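Local coordinates for malate Synthase (Haloferax volcanii, PDB 3OYZ) that catalyses the magnesium-dependent Claisen condensation of acetyl-CoA with glyoxylate and hydrolysis of the malyl-CoA formed, giving malate and CoA in the glyoxylate cycle, at the interface of chains A and B. Numbering follows the deposited sequence. Chains: chain A/B, Malate Synthase.

The interface of chains A and B. Residues chain A 272-275; chain B 343, 346, 398, 420.
A:Pro273 and A:Pro274 run in an extended, polyproline-like course (psi near 160°) against B:Tyr420 and B:Met343, which close helix 413-420 and begin helix 343-358 of the neighbouring subunit. In this TIM-barrel malate synthase of the HpcH/HpaI aldolase family, which exists as trimer and hexamer, the patch joins two subunits of the deposited trimer, its centre about 33 Å from A:Asp388, the probable catalytic proton acceptor. It illustrates how prolines, lacking an N-H, can still anchor a loop through their carbonyls. The phenol OH of B:Tyr420 donates to A:Pro273 O at 2.7 Å, lying in the carbonyl plane on a lone pair. The next carbonyl, A:Pro274 O, accepts the first-turn amide B:Met343 N at 3.0 Å in a nearly straight bond (161° at hydrogen), giving that N-H of the helix start a partner across the interface. Both proline oxygens lie at the tyrosine ring's edge, in its plane. Over one face of the ring, B:Met343 places its methyl CE, 3.5 Å above the ring plane and over its centre, a packing within chain B that should steady the phenol. The thioether chain reaches there by leaving with CG anti to the backbone N (chi1 -168°) and bending at chi3. On its way it passes the A:Pro273 ring obliquely, B:Met343 SD lying 3.8 Å from A:Pro273 CG. A:Pro273 CG also meets B:Pro398 CB at 4.1 Å, so the pyrrolidine ring sits among B:Met343, B:Pro398 and the hydroxyl of B:Tyr420. A phenylalanine replacing B:Tyr420 would probably leave A:Pro273 O without its phenolic donor and the loop less firmly fixed. Beside the hydroxyl, A:Leu272 CB approaches B:Tyr420 OH to 3.4 Å.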
loop_
_atom_site.group_PDB
_atom_site.type_symbol
_atom_site.label_atom_id
_atom_site.label_comp_id
_atom_site.label_asym_id
_atom_site.label_seq_id
_atom_site.Cartn_x
_atom_site.Cartn_y
_atom_site.Cartn_z
ATOM N N LEU A 272 -11.588 21.157 -9.944
ATOM C CA LEU A 272 -11.637 22.611 -9.873
ATOM C C LEU A 272 -12.104 23.059 -8.489
ATOM O O LEU A 272 -13.054 22.531 -7.926
ATOM C CB LEU A 272 -12.499 23.161 -11.015
ATOM C CG LEU A 272 -12.014 22.816 -12.433
ATOM C CD1 LEU A 272 -12.909 23.460 -13.456
ATOM C CD2 LEU A 272 -10.566 23.163 -12.756
ATOM N N PRO A 273 -11.398 24.008 -7.876
ATOM C CA PRO A 273 -11.892 24.410 -6.562
ATOM C C PRO A 273 -13.268 25.116 -6.613
ATOM O O PRO A 273 -13.685 25.590 -7.662
ATOM C CB PRO A 273 -10.769 25.302 -6.022
ATOM C CG PRO A 273 -9.950 25.724 -7.206
ATOM C CD PRO A 273 -10.222 24.775 -8.335
ATOM N N PRO A 274 -14.028 25.143 -5.511
ATOM C CA PRO A 274 -15.360 25.733 -5.621
ATOM C C PRO A 274 -15.432 27.276 -5.795
ATOM O O PRO A 274 -14.471 28.022 -5.516
ATOM C CB PRO A 274 -16.036 25.290 -4.311
ATOM C CG PRO A 274 -15.191 24.109 -3.820
ATOM C CD PRO A 274 -13.815 24.607 -4.157
ATOM N N LYS A 275 -16.593 27.701 -6.308
ATOM C CA LYS A 275 -16.957 29.126 -6.446
ATOM C C LYS A 275 -16.917 29.820 -5.084
ATOM O O LYS A 275 -16.182 30.792 -4.883
ATOM C CB LYS A 275 -18.316 29.309 -7.148
ATOM C CG LYS A 275 -18.966 28.025 -7.715
ATOM C CD LYS A 275 -19.566 28.218 -9.115
ATOM C CE LYS A 275 -20.995 27.700 -9.157
ATOM N NZ LYS A 275 -21.235 26.850 -10.358
ATOM N N MET B 343 -11.939 29.002 -4.239
ATOM C CA MET B 343 -10.675 29.428 -4.829
ATOM C C MET B 343 -10.098 30.707 -4.209
ATOM O O MET B 343 -8.894 30.784 -3.919
ATOM C CB MET B 343 -10.767 29.542 -6.354
ATOM C CG MET B 343 -9.361 29.694 -6.960
ATOM S SD MET B 343 -9.174 29.150 -8.671
ATOM C CE MET B 343 -10.325 30.187 -9.571
ATOM N N ILE B 346 -8.464 30.040 -0.673
ATOM C CA ILE B 346 -7.125 29.458 -0.842
ATOM C C ILE B 346 -6.011 30.498 -1.062
ATOM O O ILE B 346 -5.021 30.536 -0.308
ATOM C CB ILE B 346 -7.084 28.364 -1.949
ATOM C CG1 ILE B 346 -7.784 27.091 -1.450
ATOM C CG2 ILE B 346 -5.644 28.068 -2.299
ATOM C CD1 ILE B 346 -8.562 26.393 -2.525
ATOM N N PRO B 398 -4.579 23.091 -6.029
ATOM C CA PRO B 398 -5.817 23.400 -6.757
ATOM C C PRO B 398 -5.696 24.643 -7.647
ATOM O O PRO B 398 -6.280 24.651 -8.725
ATOM C CB PRO B 398 -6.876 23.551 -5.664
ATOM C CG PRO B 398 -6.179 23.476 -4.357
ATOM C CD PRO B 398 -4.749 23.022 -4.561
ATOM N N TYR B 420 -16.488 31.193 -12.063
ATOM C CA TYR B 420 -15.816 31.991 -11.040
ATOM C C TYR B 420 -16.050 33.508 -10.988
ATOM O O TYR B 420 -15.868 34.119 -9.927
ATOM C CB TYR B 420 -14.293 31.797 -11.068
ATOM C CG TYR B 420 -13.870 30.375 -10.771
ATOM C CD1 TYR B 420 -13.987 29.839 -9.491
ATOM C CD2 TYR B 420 -13.408 29.555 -11.792
ATOM C CE1 TYR B 420 -13.628 28.508 -9.229
ATOM C CE2 TYR B 420 -13.055 28.235 -11.547
ATOM C CZ TYR B 420 -13.150 27.728 -10.269
ATOM O OH TYR B 420 -12.777 26.431 -10.071
#